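Local coordinates for EAL domain protein (Vibrio cholerae serotype O1, PDB 6IJ2) that degrades cyclic dinucleotides such as c-di-GMP as a standalone EAL-domain phosphodiesterase, here with the linear product 5'-pGpG and calcium ions bound, at residues 22-27 and 57-62; 110-115 and 120-125. The protein carries 1 engineered substitution. All coordinates share one frame; numbering follows the deposited sequence.

Contact 1: 22-27 and 57-62; sequences LDFDFT and YSVISR. With nucleotides of chain B.
Phe24 lies against Arg62 and Val59, and Phe26, two residues further along the loop, meets the same valine. The beta methylene (CB) of Arg62 comes down over one face of the Phe24 ring, displaced toward the CE1 rim. It makes a CH-pi contact there, with CB 4.2 Å from the ring centroid and 23° off the normal. The arginine chain, extended from CG to NE, then runs antiparallel to the phenylalanine side chain, bringing Arg62 CD within 4.0 Å of Phe24 CG. Ring and guanidinium planes are clearly inclined, not stacked, and the aliphatic part of the arginine, not its charged end, does the touching. That end is tethered within its own segment: Arg62 NE donates to Ser58 O at 3.1 Å with a bent N-H...O angle of 136°, from above the carbonyl plane.

Val59 CG1 touches both phenylalanines, 4.0 Å from Phe24 CE2 and 3.8 Å from Phe26 CB. Both aromatic side chains have CG between the backbone N and the carbonyl carbon (chi1 near 60° in both); this shared setting on alternate residues of an extended loop sends both side chains to the same side of the loop, where each meets the valine methyl. No hydrogen bond joins the segments. On the same short helix Ile60 turns away and puts CD1 3.4 Å from C4 of the guanine of nucleotide G2 of chain B, so 57-62 has the loop on one side and the bound product on another. The loop leads into strand 27-35; Phe26 continues inward to Phe71, Cys75 and the Lys78 ammonium of helix 68-85, and Val48 of strand 41-49 touches both Phe26 and Val59.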
loop_
_atom_site.group_PDB
_atom_site.type_symbol
_atom_site.label_atom_id
_atom_site.label_comp_id
_atom_site.label_asym_id
_atom_site.label_seq_id
_atom_site.Cartn_x
_atom_site.Cartn_y
_atom_site.Cartn_z
ATOM N N LEU A 22 -14.449 2.390 31.386
ATOM C CA LEU A 22 -14.874 3.220 30.263
ATOM C C LEU A 22 -16.184 3.932 30.578
ATOM O O LEU A 22 -17.010 3.413 31.326
ATOM C CB LEU A 22 -15.031 2.373 28.996
ATOM C CG LEU A 22 -13.787 1.643 28.484
ATOM C CD1 LEU A 22 -14.141 0.712 27.335
ATOM C CD2 LEU A 22 -12.731 2.640 28.055
ATOM N N ASP A 23 -16.372 5.122 30.007
ATOM C CA ASP A 23 -17.614 5.868 30.180
ATOM C C ASP A 23 -18.696 5.443 29.198
ATOM O O ASP A 23 -19.781 6.036 29.195
ATOM C CB ASP A 23 -17.363 7.370 30.033
ATOM C CG ASP A 23 -17.370 7.817 28.586
ATOM O OD1 ASP A 23 -16.552 7.299 27.797
ATOM O OD2 ASP A 23 -18.208 8.673 28.234
ATOM N N PHE A 24 -18.419 4.448 28.360
ATOM C CA PHE A 24 -19.395 3.896 27.439
ATOM C C PHE A 24 -19.264 2.382 27.462
ATOM O O PHE A 24 -18.232 1.838 27.860
ATOM C CB PHE A 24 -19.195 4.427 26.011
ATOM C CG PHE A 24 -17.834 4.127 25.439
ATOM C CD1 PHE A 24 -16.768 4.983 25.665
ATOM C CD2 PHE A 24 -17.622 2.991 24.681
ATOM C CE1 PHE A 24 -15.514 4.707 25.144
ATOM C CE2 PHE A 24 -16.367 2.710 24.155
ATOM C CZ PHE A 24 -15.315 3.571 24.390
ATOM N N ASP A 25 -20.310 1.706 27.045
ATOM C CA ASP A 25 -20.327 0.251 26.926
ATOM C C ASP A 25 -20.658 -0.094 25.462
ATOM O O ASP A 25 -21.093 0.744 24.719
ATOM C CB ASP A 25 -21.310 -0.404 27.887
ATOM C CG ASP A 25 -20.895 -1.815 28.271
ATOM O OD1 ASP A 25 -19.782 -2.229 27.961
ATOM O OD2 ASP A 25 -21.673 -2.519 28.904
ATOM N N PHE A 26 -20.498 -1.353 25.087
ATOM C CA PHE A 26 -20.680 -1.814 23.715
ATOM C C PHE A 26 -20.664 -3.336 23.741
ATOM O O PHE A 26 -20.423 -3.951 24.783
ATOM C CB PHE A 26 -19.587 -1.272 22.786
ATOM C CG PHE A 26 -18.203 -1.651 23.216
ATOM C CD1 PHE A 26 -17.541 -0.919 24.188
ATOM C CD2 PHE A 26 -17.572 -2.749 22.663
ATOM C CE1 PHE A 26 -16.276 -1.280 24.602
ATOM C CE2 PHE A 26 -16.301 -3.107 23.067
ATOM C CZ PHE A 26 -15.656 -2.376 24.042
ATOM N N THR A 27 -20.922 -3.936 22.587
ATOM C CA THR A 27 -20.880 -5.391 22.481
ATOM C C THR A 27 -20.360 -5.731 21.088
ATOM O O THR A 27 -19.767 -4.881 20.419
ATOM C CB THR A 27 -22.259 -5.999 22.809
ATOM O OG1 THR A 27 -22.162 -7.427 22.866
ATOM C CG2 THR A 27 -23.298 -5.604 21.775
ATOM N N TYR A 57 -18.461 2.574 14.023
ATOM C CA TYR A 57 -17.925 3.929 14.024
ATOM C C TYR A 57 -18.466 4.734 15.194
ATOM O O TYR A 57 -17.728 5.506 15.815
ATOM C CB TYR A 57 -18.252 4.620 12.702
ATOM C CG TYR A 57 -17.915 6.089 12.681
ATOM C CD1 TYR A 57 -16.615 6.519 12.444
ATOM C CD2 TYR A 57 -18.897 7.048 12.887
ATOM C CE1 TYR A 57 -16.303 7.865 12.417
ATOM C CE2 TYR A 57 -18.595 8.393 12.862
ATOM C CZ TYR A 57 -17.297 8.797 12.627
ATOM O OH TYR A 57 -16.999 10.136 12.600
ATOM N N SER A 58 -19.753 4.564 15.509
ATOM C CA SER A 58 -20.338 5.275 16.643
ATOM C C SER A 58 -19.604 4.942 17.934
ATOM O O SER A 58 -19.389 5.818 18.780
ATOM C CB SER A 58 -21.822 4.932 16.769
ATOM O OG SER A 58 -22.446 5.769 17.726
ATOM N N VAL A 59 -19.199 3.685 18.094
ATOM C CA VAL A 59 -18.460 3.271 19.281
ATOM C C VAL A 59 -17.014 3.743 19.207
ATOM O O VAL A 59 -16.505 4.393 20.126
ATOM C CB VAL A 59 -18.540 1.738 19.450
ATOM C CG1 VAL A 59 -17.717 1.280 20.645
ATOM C CG2 VAL A 59 -19.989 1.273 19.584
ATOM N N ILE A 60 -16.325 3.406 18.114
ATOM C CA ILE A 60 -14.891 3.652 18.035
ATOM C C ILE A 60 -14.589 5.149 18.035
ATOM O O ILE A 60 -13.534 5.573 18.523
ATOM C CB ILE A 60 -14.318 2.926 16.803
ATOM C CG1 ILE A 60 -14.317 1.408 17.049
ATOM C CG2 ILE A 60 -12.927 3.438 16.455
ATOM C CD1 ILE A 60 -14.090 0.582 15.800
ATOM N N SER A 61 -15.516 5.975 17.535
ATOM C CA SER A 61 -15.326 7.424 17.581
ATOM C C SER A 61 -15.084 7.910 19.000
ATOM O O SER A 61 -14.419 8.931 19.205
ATOM C CB SER A 61 -16.544 8.139 16.994
ATOM O OG SER A 61 -16.828 7.670 15.688
ATOM N N ARG A 62 -15.572 7.185 19.983
ATOM C CA ARG A 62 -15.406 7.597 21.349
ATOM C C ARG A 62 -14.083 7.247 21.937
ATOM O O ARG A 62 -13.763 7.676 23.001
ATOM C CB ARG A 62 -16.509 7.026 22.201
ATOM C CG ARG A 62 -17.881 7.208 21.598
ATOM C CD ARG A 62 -18.974 6.511 22.379
ATOM N NE ARG A 62 -20.249 6.606 21.679
ATOM C CZ ARG A 62 -21.244 7.402 22.048
ATOM N NH1 ARG A 62 -21.128 8.152 23.134
ATOM N NH2 ARG A 62 -22.360 7.440 21.335
ATOM P P G B 2 -18.114 -2.358 10.537
ATOM O OP1 G B 2 -18.467 -3.526 11.269
ATOM O OP2 G B 2 -18.987 -1.231 10.534
ATOM O "O5'" G B 2 -16.692 -1.849 10.986
ATOM C "C5'" G B 2 -16.215 -0.553 10.649
ATOM C "C4'" G B 2 -14.766 -0.431 11.028
ATOM O "O4'" G B 2 -14.623 -0.670 12.442
ATOM C "C3'" G B 2 -13.819 -1.412 10.338
ATOM O "O3'" G B 2 -12.622 -0.789 9.914
ATOM C "C2'" G B 2 -13.469 -2.397 11.442
ATOM O "O2'" G B 2 -12.208 -3.003 11.347
ATOM C "C1'" G B 2 -13.525 -1.497 12.668
ATOM N N9 G B 2 -13.782 -2.282 13.861
ATOM C C8 G B 2 -14.888 -3.044 14.126
ATOM N N7 G B 2 -14.803 -3.694 15.251
ATOM C C5 G B 2 -13.555 -3.360 15.743
ATOM C C6 G B 2 -12.901 -3.761 16.930
ATOM O O6 G B 2 -13.296 -4.530 17.798
ATOM N N1 G B 2 -11.651 -3.177 17.048
ATOM C C2 G B 2 -11.095 -2.325 16.133
ATOM N N2 G B 2 -9.873 -1.874 16.419
ATOM N N3 G B 2 -11.700 -1.931 15.030
ATOM C C4 G B 2 -12.916 -2.483 14.898
#

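Contact 2: 110-115 and 120-125; sequences TTLEAA and FPIENI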
loop_
_atom_site.group_PDB
_atom_site.type_symbol
_atom_site.label_atom_id
_atom_site.label_comp_id
_atom_site.label_asym_id
_atom_site.label_seq_id
_atom_site.Cartn_x
_atom_site.Cartn_y
_atom_site.Cartn_z
ATOM N N THR A 110 -4.131 -10.312 29.857
ATOM C CA THR A 110 -5.578 -10.150 29.934
ATOM C C THR A 110 -6.278 -10.939 28.838
ATOM O O THR A 110 -7.382 -11.453 29.053
ATOM C CB THR A 110 -5.957 -8.670 29.853
ATOM O OG1 THR A 110 -5.197 -8.034 28.819
ATOM C CG2 THR A 110 -5.686 -7.973 31.170
ATOM N N THR A 111 -5.645 -11.061 27.670
ATOM C CA THR A 111 -6.180 -11.896 26.601
ATOM C C THR A 111 -6.052 -13.375 26.955
ATOM O O THR A 111 -7.024 -14.134 26.866
ATOM C CB THR A 111 -5.457 -11.583 25.286
ATOM O OG1 THR A 111 -5.665 -10.209 24.942
ATOM C CG2 THR A 111 -5.957 -12.468 24.146
ATOM N N LEU A 112 -4.853 -13.796 27.370
ATOM C CA LEU A 112 -4.631 -15.196 27.717
ATOM C C LEU A 112 -5.563 -15.641 28.834
ATOM O O LEU A 112 -6.118 -16.744 28.782
ATOM C CB LEU A 112 -3.176 -15.410 28.132
ATOM C CG LEU A 112 -2.099 -14.933 27.159
ATOM C CD1 LEU A 112 -0.723 -15.110 27.785
ATOM C CD2 LEU A 112 -2.195 -15.673 25.836
ATOM N N GLU A 113 -5.751 -14.790 29.844
ATOM C CA GLU A 113 -6.624 -15.140 30.958
ATOM C C GLU A 113 -8.076 -15.230 30.513
ATOM O O GLU A 113 -8.820 -16.103 30.977
ATOM C CB GLU A 113 -6.465 -14.122 32.088
ATOM C CG GLU A 113 -5.088 -14.136 32.728
ATOM C CD GLU A 113 -4.940 -13.115 33.841
ATOM O OE1 GLU A 113 -4.083 -13.323 34.725
ATOM O OE2 GLU A 113 -5.678 -12.105 33.834
ATOM N N ALA A 114 -8.501 -14.341 29.616
ATOM C CA ALA A 114 -9.861 -14.417 29.097
ATOM C C ALA A 114 -10.081 -15.723 28.340
ATOM O O ALA A 114 -11.082 -16.417 28.554
ATOM C CB ALA A 114 -10.150 -13.214 28.201
ATOM N N ALA A 115 -9.141 -16.084 27.466
ATOM C CA ALA A 115 -9.263 -17.330 26.715
ATOM C C ALA A 115 -9.380 -18.526 27.655
ATOM O O ALA A 115 -10.242 -19.396 27.467
ATOM C CB ALA A 115 -8.069 -17.496 25.780
ATOM N N PHE A 120 -11.330 -21.292 25.580
ATOM C CA PHE A 120 -11.197 -21.042 24.153
ATOM C C PHE A 120 -9.721 -21.089 23.790
ATOM O O PHE A 120 -8.949 -20.254 24.286
ATOM C CB PHE A 120 -11.793 -19.678 23.797
ATOM C CG PHE A 120 -12.218 -19.546 22.354
ATOM C CD1 PHE A 120 -11.307 -19.187 21.370
ATOM C CD2 PHE A 120 -13.541 -19.748 21.990
ATOM C CE1 PHE A 120 -11.702 -19.073 20.049
ATOM C CE2 PHE A 120 -13.942 -19.630 20.680
ATOM C CZ PHE A 120 -13.017 -19.275 19.703
ATOM N N PRO A 121 -9.276 -22.037 22.969
ATOM C CA PRO A 121 -7.838 -22.159 22.683
ATOM C C PRO A 121 -7.255 -20.934 21.985
ATOM O O PRO A 121 -7.857 -20.362 21.073
ATOM C CB PRO A 121 -7.759 -23.395 21.780
ATOM C CG PRO A 121 -9.157 -23.609 21.277
ATOM C CD PRO A 121 -10.055 -23.132 22.369
ATOM N N ILE A 122 -6.043 -20.563 22.416
ATOM C CA ILE A 122 -5.301 -19.458 21.800
ATOM C C ILE A 122 -5.146 -19.689 20.307
ATOM O O ILE A 122 -5.188 -18.751 19.502
ATOM C CB ILE A 122 -3.934 -19.302 22.501
ATOM C CG1 ILE A 122 -4.126 -18.881 23.960
ATOM C CG2 ILE A 122 -3.029 -18.326 21.768
ATOM C CD1 ILE A 122 -4.832 -17.563 24.112
ATOM N N GLU A 123 -4.981 -20.952 19.915
ATOM C CA GLU A 123 -4.775 -21.311 18.522
ATOM C C GLU A 123 -6.020 -21.088 17.671
ATOM O O GLU A 123 -5.918 -21.059 16.433
ATOM C CB GLU A 123 -4.308 -22.773 18.444
ATOM C CG GLU A 123 -4.804 -23.675 19.577
ATOM C CD GLU A 123 -4.061 -23.468 20.899
ATOM O OE1 GLU A 123 -2.812 -23.472 20.908
ATOM O OE2 GLU A 123 -4.738 -23.267 21.925
ATOM N N ASN A 124 -7.191 -20.931 18.290
ATOM C CA ASN A 124 -8.394 -20.598 17.542
ATOM C C ASN A 124 -8.704 -19.105 17.557
ATOM O O ASN A 124 -9.794 -18.706 17.134
ATOM C CB ASN A 124 -9.593 -21.370 18.075
ATOM C CG ASN A 124 -9.528 -22.849 17.740
ATOM O OD1 ASN A 124 -8.571 -23.324 17.130
ATOM N ND2 ASN A 124 -10.545 -23.582 18.149
ATOM N N ILE A 125 -7.783 -18.276 18.043
ATOM C CA ILE A 125 -7.939 -16.824 18.026
ATOM C C ILE A 125 -6.993 -16.248 16.978
ATOM O O ILE A 125 -5.789 -16.533 16.991
ATOM C CB ILE A 125 -7.683 -16.214 19.417
ATOM C CG1 ILE A 125 -8.723 -16.718 20.421
ATOM C CG2 ILE A 125 -7.703 -14.676 19.354
ATOM C CD1 ILE A 125 -8.417 -16.337 21.865
#
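With CG1 anti to its carbonyl carbon (chi1 -65°) and a second bend at chi2 -61°, Ile122 curls its CD1 back toward helix 109-117, where it meets Ala115 and Leu112. Leu112 has CG likewise anti to the carbonyl carbon, which carries its CD2 branch over to the isoleucine. The arrangement is a helix-to-strand return of the TIM-barrel-like EAL fold: the chain leaves helix 109-117, turns back through a 3-10 segment at 122-124 and enters strand 125-129.

Ile122 CD1 is the main apolar point of the contact, 3.6 Å from Ala115 CB and 3.7 Å from Leu112 CD2, so the methyl rests against two side chains nearly one helical turn apart. The Leu112 and Ile122 side chains meet at a slant, through their terminal methyls. Ile125, the first residue of the strand, adds a looser touch from CD1 to Ala115 CB at 4.1 Å. The small alanine side chain thus meets both isoleucines, and its CB also lies close to Phe120 O. Ile125, Ile122, Leu112 and Thr111 all border Phe153, which covers this hydrophobic group from the loop ahead of strand 154-160.

Phe120 takes part through its backbone and CB, while its ring leads away from helix 109-117 to Leu92 of strand 91-96. At the ring edge, in its plane, lies Asn124 O. The 3-10 turn is fastened internally by Asn124 N to Pro121 O and Ile125 N to Ile122 O. Across the contact the closure is a single backbone hydrogen bond, Phe120 N to Ala115 O, 2.9 Å long and almost straight at 172°.

Contact 1 closes before contact 2 opens along the chain, and both lie within the EAL domain, their centres about 23 Å apart and their nearest atoms about 13 Å apart without touching. Helix 68-85 is their common neighbour: it receives Phe26 from contact 1 and Ala114 and Ile125 from contact 2. Each contact also leads into the sheet, contact 1 at strand 27-35 and contact 2 at strand 125-129, whose Glu128 is a calcium ligand. Contact 1 reaches the bound nucleotide through Ile60, whereas the nearest atom of contact 2 is about 12 Å from it; contact 2 joins helix 109-117 to strand 125-129 in the barrel-like domain, nearer the chain centre than contact 1.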